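Local coordinates for protein beta-fructofuranosidase (PDB 3WPU) that is a beta-fructofuranosidase of the levansucrase/invertase family, built on the five-bladed beta-propeller fold of that family, at residues Thr334-Pro340 with Thr353-Thr359; Pro367-Tyr371 with His417-His423; Arg34-Arg38 with Phe360-Gly366. All blocks are in the same frame, centred on the assembly; numbering follows the deposited sequence. Where two conformers were deposited one is given.

Interaction 1: residues Thr334-Pro340 with Thr353-Thr359; sequences TDQTERP and TISHRGT
The end of strand 348-355 and the loop after it run antiparallel to segment 334-340, and the two share one beta bridge, the hydrogen-bonded pair Glu338-Ile354 (CA-CA 4.9 Å). Thr334 is extended with chi1 t, and its OG1 accepts from Gln336 N at 3.1 Å, an ST turn. Asp335, with helical phi/psi, donates from N to Thr359 O (3.3 Å, 164°). At Gln336 water 2 bridges the segments, 3.2 Å from Gln336 O and 2.9 Å from His356 N; Gln336 NE2 lies near the His356 ring plane. Glu338 makes the bridge: its N donates to Ile354 O (2.8 Å), and its O accepts from Ile354 N (2.9 Å) and Thr353 OG1 (2.6 Å). The pairing places Glu338 CB 4.4 Å from Ile354 CB on the same sheet face; the m rotamer then carries Glu338 OE2 to 3.4 Å from His356 CD2. Arg339 adopts left-handed angles (42/55), turning the chain into strand 340-345, which pairs antiparallel with strand 348-355, consistent with entry into a propeller blade; its guanidinium leads away to Thr77 O. The carboxylate of Glu338 meets Tyr421 OH and Arg245, water 3 connects Glu338 OE1 (2.9 Å) to His356 NE2 (2.8 Å), His356 ND1 bonds Glu368 OE1, and a glycerol lies about 6 Å from the Glu338 side chain. Backbone bonding thus fixes Glu338 while its acid end stays within a charged, hydrated network.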
loop_
_atom_site.group_PDB
_atom_site.type_symbol
_atom_site.label_atom_id
_atom_site.label_comp_id
_atom_site.label_asym_id
_atom_site.label_seq_id
_atom_site.Cartn_x
_atom_site.Cartn_y
_atom_site.Cartn_z
ATOM N N THR A 334 16.993 -1.564 4.890
ATOM C CA THR A 334 16.112 -0.391 4.991
ATOM C C THR A 334 15.365 -0.347 6.337
ATOM O O THR A 334 14.992 -1.391 6.909
ATOM C CB THR A 334 15.077 -0.290 3.832
ATOM O OG1 THR A 334 14.296 0.897 4.005
ATOM C CG2 THR A 334 14.115 -1.496 3.801
ATOM N N ASP A 335 15.097 0.874 6.771
ATOM C CA ASP A 335 14.283 1.192 7.936
ATOM C C ASP A 335 12.810 0.849 7.720
ATOM O O ASP A 335 12.093 0.526 8.676
ATOM C CB ASP A 335 14.397 2.718 8.205
ATOM C CG ASP A 335 13.682 3.165 9.469
ATOM O OD1 ASP A 335 13.763 2.473 10.525
ATOM O OD2 ASP A 335 13.036 4.244 9.404
ATOM N N GLN A 336 12.367 0.953 6.472
ATOM C CA GLN A 336 10.946 1.024 6.174
ATOM C C GLN A 336 10.523 0.217 4.950
ATOM O O GLN A 336 10.744 0.601 3.826
ATOM C CB GLN A 336 10.556 2.504 6.020
ATOM C CG GLN A 336 10.545 3.263 7.318
ATOM C CD GLN A 336 9.836 4.591 7.171
ATOM O OE1 GLN A 336 9.391 5.160 8.138
ATOM N NE2 GLN A 336 9.681 5.052 5.935
ATOM N N THR A 337 9.932 -0.961 5.187
ATOM C CA THR A 337 9.245 -1.695 4.158
ATOM C C THR A 337 7.758 -1.388 4.393
ATOM O O THR A 337 7.082 -2.044 5.185
ATOM C CB THR A 337 9.536 -3.203 4.333
ATOM O OG1 THR A 337 9.482 -3.513 5.728
ATOM C CG2 THR A 337 10.950 -3.538 3.853
ATOM N N GLU A 338 7.263 -0.338 3.744
ATOM C CA GLU A 338 5.944 0.190 4.036
ATOM C C GLU A 338 4.830 -0.464 3.221
ATOM O O GLU A 338 5.089 -1.043 2.159
ATOM C CB GLU A 338 5.934 1.701 3.762
ATOM C CG GLU A 338 7.005 2.418 4.529
ATOM C CD GLU A 338 6.891 3.916 4.394
ATOM O OE1 GLU A 338 5.971 4.497 5.004
ATOM O OE2 GLU A 338 7.784 4.498 3.752
ATOM N N ARG A 339 3.597 -0.310 3.692
ATOM C CA ARG A 339 2.425 -0.722 2.961
ATOM C C ARG A 339 2.511 -2.080 2.250
ATOM O O ARG A 339 2.277 -2.215 1.040
ATOM C CB ARG A 339 2.056 0.362 1.959
ATOM C CG ARG A 339 0.624 0.238 1.650
ATOM C CD ARG A 339 0.105 1.289 0.721
ATOM N NE ARG A 339 -1.297 0.973 0.563
ATOM C CZ ARG A 339 -2.193 1.782 0.042
ATOM N NH1 ARG A 339 -1.831 2.991 -0.443
ATOM N NH2 ARG A 339 -3.431 1.356 -0.029
ATOM N N PRO A 340 2.828 -3.111 3.023
ATOM C CA PRO A 340 2.935 -4.423 2.403
ATOM C C PRO A 340 1.568 -4.950 1.952
ATOM O O PRO A 340 0.539 -4.711 2.592
ATOM C CB PRO A 340 3.509 -5.280 3.520
ATOM C CG PRO A 340 3.016 -4.638 4.773
ATOM C CD PRO A 340 3.091 -3.148 4.467
ATOM N N THR A 353 5.955 -4.079 -1.432
ATOM C CA THR A 353 6.119 -3.111 -0.368
ATOM C C THR A 353 6.695 -1.853 -1.014
ATOM O O THR A 353 7.112 -1.888 -2.170
ATOM C CB THR A 353 6.990 -3.696 0.771
ATOM O OG1 THR A 353 6.977 -2.833 1.920
ATOM C CG2 THR A 353 8.414 -3.951 0.299
ATOM N N ILE A 354 6.633 -0.772 -0.271
ATOM C CA ILE A 354 7.082 0.548 -0.731
ATOM C C ILE A 354 8.230 1.023 0.139
ATOM O O ILE A 354 8.175 0.850 1.352
ATOM C CB ILE A 354 5.917 1.558 -0.597
ATOM C CG1 ILE A 354 4.566 0.924 -1.033
ATOM C CG2 ILE A 354 6.250 2.819 -1.364
ATOM C CD1 ILE A 354 4.536 0.361 -2.426
ATOM N N SER A 355 9.230 1.712 -0.451
ATOM C CA SER A 355 10.327 2.261 0.323
ATOM C C SER A 355 10.794 3.581 -0.257
ATOM O O SER A 355 10.614 3.831 -1.448
ATOM C CB SER A 355 11.503 1.303 0.365
ATOM O OG SER A 355 12.301 1.534 1.496
ATOM N N HIS A 356 11.412 4.378 0.599
ATOM C CA HIS A 356 12.013 5.659 0.206
ATOM C C HIS A 356 13.491 5.452 -0.104
ATOM O O HIS A 356 14.129 4.547 0.414
ATOM C CB HIS A 356 11.924 6.643 1.349
ATOM C CG HIS A 356 10.534 7.114 1.659
ATOM N ND1 HIS A 356 9.750 7.795 0.756
ATOM C CD2 HIS A 356 9.804 7.015 2.792
ATOM C CE1 HIS A 356 8.606 8.120 1.331
ATOM N NE2 HIS A 356 8.605 7.629 2.558
ATOM N N ARG A 357 14.073 6.340 -0.906
ATOM C CA ARG A 357 15.496 6.263 -1.177
ATOM C C ARG A 357 16.305 6.522 0.089
ATOM O O ARG A 357 17.286 5.812 0.360
ATOM C CB ARG A 357 15.892 7.276 -2.255
ATOM C CG ARG A 357 17.382 7.303 -2.519
ATOM C CD ARG A 357 17.727 7.995 -3.834
ATOM N NE ARG A 357 19.157 7.912 -4.124
ATOM C CZ ARG A 357 19.792 8.671 -5.021
ATOM N NH1 ARG A 357 19.138 9.567 -5.751
ATOM N NH2 ARG A 357 21.098 8.528 -5.201
ATOM N N GLY A 358 15.917 7.556 0.841
ATOM C CA GLY A 358 16.651 7.953 2.066
ATOM C C GLY A 358 16.673 6.955 3.217
ATOM O O GLY A 358 17.473 7.087 4.141
ATOM N N THR A 359 15.787 5.970 3.188
ATOM C CA THR A 359 15.720 4.977 4.231
ATOM C C THR A 359 16.653 3.797 3.983
ATOM O O THR A 359 16.768 2.936 4.843
ATOM C CB THR A 359 14.282 4.454 4.383
ATOM O OG1 THR A 359 13.784 4.113 3.094
ATOM C CG2 THR A 359 13.393 5.495 4.998
HETATM O O HOH W 1 14.761 2.112 1.482
HETATM O O HOH W 2 10.607 3.719 3.269
HETATM O O HOH W 3 6.302 7.234 4.106
#

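Interaction 2: residues Pro367-Tyr371 with His417-His423; sequences PEGVY and HFQAYSH
Side chains and water, with no direct hydrogen bond, join Pro367-Tyr371 to His417-His423. The first segment enters strand 369-375 at Gly369; the second is a loop that turns a corner at Ser422 (51/43) before strand 423-425. CA atoms come nearest at Glu368-Phe418 (6.9 Å), Gly369-Tyr421 (6.2 Å) and Val370-His423 (6.8 Å). Glu368 contributes the largest buried area. Its CA-to-CB bond points toward the loop, and chi1 m with chi2 near -89° folds the side chain so that Glu368 CG lies 3.4 Å from His417 O, Glu368 OE2 3.6 Å from Phe418 CE1 at the ring edge, and Glu368 OE1 3.7 Å from Tyr421 CD1. Phe418 (m) and Tyr421 (t) both leave the backbone sideways, their rings swinging in to reach this glutamate. Gly369 has angles of 142/-152, at which a CB would jam against the carbonyl before it; its CA approaches His423 CE1 at 3.9 Å. Val370, chi1 t, sets CG2 over one face of the imidazole of His423 (m), 3.4 Å from His423 CG. Water 5 accepts from Glu368 N (2.7 Å) and donates to His417 O (2.9 Å), while water 4 lies 2.8 Å from Glu368 OE1 and 2.9 Å from Ala420 O. Strands 369-375 and 423-425 belong to successive sheets, so the arrangement fits a junction between propeller blades. Glu368 also accepts from His356 ND1 and Arg357 N; its buried charge is therefore met by polar partners beside the aromatic rings, while Val370 and Gly369 pack against the His423 ring.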
loop_
_atom_site.group_PDB
_atom_site.type_symbol
_atom_site.label_atom_id
_atom_site.label_comp_id
_atom_site.label_asym_id
_atom_site.label_seq_id
_atom_site.Cartn_x
_atom_site.Cartn_y
_atom_site.Cartn_z
ATOM N N PRO A 367 15.793 3.695 -5.872
ATOM C CA PRO A 367 14.737 4.677 -6.076
ATOM C C PRO A 367 13.638 4.613 -5.039
ATOM O O PRO A 367 13.379 3.558 -4.434
ATOM C CB PRO A 367 14.168 4.298 -7.455
ATOM C CG PRO A 367 14.505 2.855 -7.631
ATOM C CD PRO A 367 15.787 2.633 -6.903
ATOM N N GLU A 368 12.923 5.709 -4.885
ATOM C CA GLU A 368 11.606 5.664 -4.243
ATOM C C GLU A 368 10.687 4.729 -5.011
ATOM O O GLU A 368 10.729 4.731 -6.238
ATOM C CB GLU A 368 10.949 7.036 -4.328
ATOM C CG GLU A 368 11.713 8.156 -3.639
ATOM C CD GLU A 368 11.362 8.336 -2.167
ATOM O OE1 GLU A 368 10.181 8.338 -1.815
ATOM O OE2 GLU A 368 12.270 8.528 -1.346
ATOM N N GLY A 369 9.875 3.907 -4.340
ATOM C CA GLY A 369 8.824 3.197 -5.053
ATOM C C GLY A 369 8.584 1.780 -4.600
ATOM O O GLY A 369 8.813 1.452 -3.438
ATOM N N VAL A 370 8.110 0.980 -5.536
ATOM C CA VAL A 370 7.646 -0.371 -5.234
ATOM C C VAL A 370 8.755 -1.389 -5.334
ATOM O O VAL A 370 9.386 -1.542 -6.385
ATOM C CB VAL A 370 6.523 -0.817 -6.221
ATOM C CG1 VAL A 370 6.014 -2.202 -5.819
ATOM C CG2 VAL A 370 5.404 0.210 -6.267
ATOM N N TYR A 371 8.883 -2.172 -4.269
ATOM C CA TYR A 371 9.779 -3.309 -4.217
ATOM C C TYR A 371 8.897 -4.530 -4.088
ATOM O O TYR A 371 7.795 -4.446 -3.540
ATOM C CB TYR A 371 10.778 -3.142 -3.059
ATOM C CG TYR A 371 11.748 -2.021 -3.379
ATOM C CD1 TYR A 371 11.399 -0.706 -3.162
ATOM C CD2 TYR A 371 12.967 -2.294 -3.994
ATOM C CE1 TYR A 371 12.260 0.331 -3.487
ATOM C CE2 TYR A 371 13.832 -1.267 -4.337
ATOM C CZ TYR A 371 13.461 0.036 -4.117
ATOM O OH TYR A 371 14.365 1.032 -4.476
ATOM N N HIS A 417 11.670 12.262 -9.180
ATOM C CA HIS A 417 12.229 11.422 -8.109
ATOM C C HIS A 417 11.225 11.154 -6.991
ATOM O O HIS A 417 11.241 10.068 -6.412
ATOM C CB HIS A 417 13.451 12.129 -7.524
ATOM C CG HIS A 417 14.339 11.286 -6.673
ATOM N ND1 HIS A 417 14.192 11.197 -5.307
ATOM C CD2 HIS A 417 15.467 10.605 -6.977
ATOM C CE1 HIS A 417 15.170 10.456 -4.809
ATOM N NE2 HIS A 417 15.956 10.087 -5.804
ATOM N N PHE A 418 10.347 12.106 -6.711
ATOM C CA PHE A 418 9.326 11.968 -5.675
ATOM C C PHE A 418 7.905 12.038 -6.233
ATOM O O PHE A 418 6.965 12.400 -5.519
ATOM C CB PHE A 418 9.514 13.045 -4.614
ATOM C CG PHE A 418 10.877 13.038 -3.965
ATOM C CD1 PHE A 418 11.256 11.986 -3.130
ATOM C CD2 PHE A 418 11.771 14.081 -4.163
ATOM C CE1 PHE A 418 12.493 11.980 -2.502
ATOM C CE2 PHE A 418 13.016 14.072 -3.536
ATOM C CZ PHE A 418 13.383 13.013 -2.725
ATOM N N GLN A 419 7.729 11.693 -7.508
ATOM C CA GLN A 419 6.452 11.904 -8.189
ATOM C C GLN A 419 5.333 11.048 -7.653
ATOM O O GLN A 419 4.169 11.350 -7.889
ATOM C CB GLN A 419 6.564 11.666 -9.704
ATOM C CG GLN A 419 6.805 10.205 -10.073
ATOM C CD GLN A 419 6.883 9.979 -11.568
ATOM O OE1 GLN A 419 7.177 10.893 -12.348
ATOM N NE2 GLN A 419 6.580 8.767 -11.983
ATOM N N ALA A 420 5.700 9.945 -7.000
ATOM C CA ALA A 420 4.736 8.938 -6.584
ATOM C C ALA A 420 5.191 8.277 -5.286
ATOM O O ALA A 420 6.388 8.033 -5.076
ATOM C CB ALA A 420 4.581 7.893 -7.684
ATOM N N TYR A 421 4.227 8.012 -4.412
ATOM C CA TYR A 421 4.459 7.220 -3.210
ATOM C C TYR A 421 3.174 6.489 -2.774
ATOM O O TYR A 421 2.097 6.678 -3.375
ATOM C CB TYR A 421 5.114 8.037 -2.061
ATOM C CG TYR A 421 5.912 7.131 -1.166
ATOM C CD1 TYR A 421 7.019 6.464 -1.658
ATOM C CD2 TYR A 421 5.510 6.870 0.142
ATOM C CE1 TYR A 421 7.734 5.582 -0.878
ATOM C CE2 TYR A 421 6.197 5.956 0.934
ATOM C CZ TYR A 421 7.318 5.323 0.426
ATOM O OH TYR A 421 8.058 4.417 1.189
ATOM N N SER A 422 3.349 5.602 -1.784
ATOM C CA SER A 422 2.288 4.763 -1.230
ATOM C C SER A 422 1.519 4.008 -2.310
ATOM O O SER A 422 0.281 3.866 -2.261
ATOM C CB SER A 422 1.372 5.586 -0.328
ATOM O OG SER A 422 2.131 6.093 0.758
ATOM N N HIS A 423 2.272 3.466 -3.253
ATOM C CA HIS A 423 1.701 2.751 -4.358
ATOM C C HIS A 423 0.905 1.544 -3.840
ATOM O O HIS A 423 1.178 0.995 -2.759
ATOM C CB HIS A 423 2.786 2.177 -5.247
ATOM C CG HIS A 423 3.746 3.176 -5.806
ATOM N ND1 HIS A 423 4.554 3.968 -5.024
ATOM C CD2 HIS A 423 4.071 3.455 -7.087
ATOM C CE1 HIS A 423 5.331 4.700 -5.805
ATOM N NE2 HIS A 423 5.054 4.408 -7.061
HETATM O O HOH W 4 8.344 9.493 -3.516
HETATM O O HOH W 5 13.289 7.989 -6.375
#

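Interaction 3: residues Arg34-Arg38 with Phe360-Gly366; sequences RQLQR and FAAGLDG
Leu36, with 54 Å² covered, points its CA-to-CB bond from helix 30-38 toward segment 360-366. In its m,t rotamer Leu36 CD1 reaches Phe360 CZ at 3.8 Å, an apolar contact, and Gly366 CA at 4.2 Å, while Leu36 CB lies 3.5 Å from Asp365 O. Gly366 suits this spot because an ideal CB there would sit 3.0 Å from Leu36 CD1, a clash. The helix is kinked where Leu36 N and Gln37 N lack the regular bond to the turn before. Closest approaches are Leu36 CA to Gly366 CA (5.9 Å), Arg34 CA to Leu364 CA (6.3 Å) and Gln37 CA to Asp365 CA (6.8 Å). The loop contains a type II beta turn from Ala361 to Leu364, whose second half meets the helix; it is closed by Leu364 N to Ala361 O at 2.9 Å, with Gly363 at the positive phi (84/-7) that the turn calls for in its third position. The contact thus sets a short N-terminal helix against the excursion between strands 348-355 and 369-375, neighbours in one sheet of the beta-propeller. Gln37, 51 Å² covered, leaves its CA sideways and with chi1 m, chi2 t extends NE2 to donate to Gly363 O (3.1 Å, 151°). The same amide donates to water 6 (2.9 Å), which also accepts from Asp365 N (3.0 Å). Asp365, 41 Å² covered, offers mainly backbone to the helix; its chi1 t carboxylate binds Arg357 NE through OD1 in a salt bridge. Beside Gln37, Arg34 CG packs 3.5 Å from Leu364 CD2, and the guanidinium of Arg34 continues to Tyr283 OH.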
loop_
_atom_site.group_PDB
_atom_site.type_symbol
_atom_site.label_atom_id
_atom_site.label_comp_id
_atom_site.label_asym_id
_atom_site.label_seq_id
_atom_site.Cartn_x
_atom_site.Cartn_y
_atom_site.Cartn_z
ATOM N N ARG A 34 22.194 -4.574 -3.372
ATOM C CA ARG A 34 23.281 -3.983 -4.174
ATOM C C ARG A 34 23.090 -4.192 -5.667
ATOM O O ARG A 34 23.684 -3.498 -6.482
ATOM C CB ARG A 34 24.671 -4.427 -3.684
ATOM C CG ARG A 34 25.020 -3.808 -2.343
ATOM C CD ARG A 34 26.332 -4.305 -1.752
ATOM N NE ARG A 34 27.498 -3.981 -2.577
ATOM C CZ ARG A 34 28.715 -4.514 -2.425
ATOM N NH1 ARG A 34 28.951 -5.443 -1.500
ATOM N NH2 ARG A 34 29.701 -4.144 -3.244
ATOM N N GLN A 35 22.205 -5.110 -6.050
ATOM C CA GLN A 35 21.840 -5.244 -7.458
ATOM C C GLN A 35 21.231 -3.947 -8.019
ATOM O O GLN A 35 21.367 -3.661 -9.193
ATOM C CB GLN A 35 20.853 -6.382 -7.659
ATOM C CG GLN A 35 21.302 -7.748 -7.156
ATOM C CD GLN A 35 22.723 -8.101 -7.548
ATOM O OE1 GLN A 35 23.038 -8.266 -8.728
ATOM N NE2 GLN A 35 23.569 -8.232 -6.561
ATOM N N LEU A 36 20.565 -3.183 -7.172
ATOM C CA LEU A 36 19.987 -1.885 -7.565
ATOM C C LEU A 36 21.060 -0.967 -8.133
ATOM O O LEU A 36 20.805 -0.221 -9.090
ATOM C CB LEU A 36 19.280 -1.214 -6.365
ATOM C CG LEU A 36 18.104 -1.978 -5.717
ATOM C CD1 LEU A 36 17.756 -1.442 -4.357
ATOM C CD2 LEU A 36 16.889 -1.946 -6.638
ATOM N N GLN A 37 22.251 -0.997 -7.548
ATOM C CA GLN A 37 23.359 -0.171 -8.087
ATOM C C GLN A 37 23.912 -0.768 -9.387
ATOM O O GLN A 37 24.312 -0.057 -10.309
ATOM C CB GLN A 37 24.480 -0.021 -7.055
ATOM C CG GLN A 37 24.011 0.658 -5.801
ATOM C CD GLN A 37 25.016 0.572 -4.683
ATOM O OE1 GLN A 37 26.221 0.806 -4.895
ATOM N NE2 GLN A 37 24.542 0.225 -3.487
ATOM N N ARG A 38 23.952 -2.098 -9.480
ATOM C CA ARG A 38 24.440 -2.739 -10.696
ATOM C C ARG A 38 23.557 -2.434 -11.897
ATOM O O ARG A 38 24.035 -2.406 -13.016
ATOM C CB ARG A 38 24.524 -4.265 -10.501
ATOM C CG ARG A 38 25.506 -4.699 -9.428
ATOM C CD ARG A 38 25.645 -6.221 -9.343
ATOM N NE ARG A 38 26.331 -6.770 -10.513
ATOM C CZ ARG A 38 26.249 -8.036 -10.917
ATOM N NH1 ARG A 38 25.499 -8.913 -10.266
ATOM N NH2 ARG A 38 26.915 -8.444 -12.005
ATOM N N PHE A 360 17.320 3.731 2.831
ATOM C CA PHE A 360 18.337 2.715 2.618
ATOM C C PHE A 360 19.533 2.892 3.550
ATOM O O PHE A 360 19.987 4.006 3.799
ATOM C CB PHE A 360 18.833 2.667 1.161
ATOM C CG PHE A 360 17.899 1.941 0.223
ATOM C CD1 PHE A 360 17.818 0.544 0.246
ATOM C CD2 PHE A 360 17.132 2.624 -0.713
ATOM C CE1 PHE A 360 16.972 -0.124 -0.634
ATOM C CE2 PHE A 360 16.279 1.957 -1.584
ATOM C CZ PHE A 360 16.195 0.566 -1.535
ATOM N N ALA A 361 20.054 1.769 4.035
ATOM C CA ALA A 361 21.212 1.773 4.923
ATOM C C ALA A 361 22.496 2.221 4.249
ATOM O O ALA A 361 22.624 2.223 3.010
ATOM C CB ALA A 361 21.420 0.383 5.469
ATOM N N ALA A 362 23.493 2.489 5.091
ATOM C CA ALA A 362 24.804 2.846 4.601
ATOM C C ALA A 362 25.311 1.871 3.547
ATOM O O ALA A 362 25.186 0.656 3.681
ATOM C CB ALA A 362 25.797 2.960 5.754
ATOM N N GLY A 363 25.854 2.422 2.476
ATOM C CA GLY A 363 26.408 1.636 1.384
ATOM C C GLY A 363 25.367 1.181 0.360
ATOM O O GLY A 363 25.730 0.643 -0.677
ATOM N N LEU A 364 24.087 1.417 0.637
ATOM C CA LEU A 364 23.006 0.990 -0.254
ATOM C C LEU A 364 22.272 2.187 -0.834
ATOM O O LEU A 364 22.415 3.316 -0.356
ATOM C CB LEU A 364 22.029 0.078 0.496
ATOM C CG LEU A 364 22.626 -1.141 1.191
ATOM C CD1 LEU A 364 21.522 -1.937 1.869
ATOM C CD2 LEU A 364 23.370 -2.022 0.208
ATOM N N ASP A 365 21.502 1.960 -1.895
ATOM C CA ASP A 365 20.853 3.057 -2.590
ATOM C C ASP A 365 19.803 2.453 -3.532
ATOM O O ASP A 365 19.966 1.355 -4.050
ATOM C CB ASP A 365 21.901 3.840 -3.390
ATOM C CG ASP A 365 21.567 5.301 -3.545
ATOM O OD1 ASP A 365 20.579 5.785 -2.971
ATOM O OD2 ASP A 365 22.337 5.956 -4.263
ATOM N N GLY A 366 18.748 3.204 -3.771
ATOM C CA GLY A 366 17.742 2.790 -4.733
ATOM C C GLY A 366 16.668 3.847 -4.867
ATOM O O GLY A 366 16.594 4.753 -4.037
HETATM O O HOH W 6 21.769 -0.581 -3.418
#

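In the fold
Interaction 2 is wholly buried among its touching residues, interaction 1 partly, and interaction 3 lies furthest out, its centre about 22 Å from that of the chain against about 11 Å for the others. Interactions 1 and 2 use adjacent strands of one sheet, 348-355 and 369-375, and join directly: Glu338 OE2 to Tyr421 OH at 2.6 Å and His356 ND1 to Glu368 OE1 at 2.7 Å. Interaction 3 engages the connection between those strands; Arg357 NE to Asp365 OD1 (2.8 Å) ties it to interaction 1. Backbone pairing marks interaction 1, side-chain and water contacts interaction 2, and helix packing with one direct hydrogen bond from a glutamine amide interaction 3.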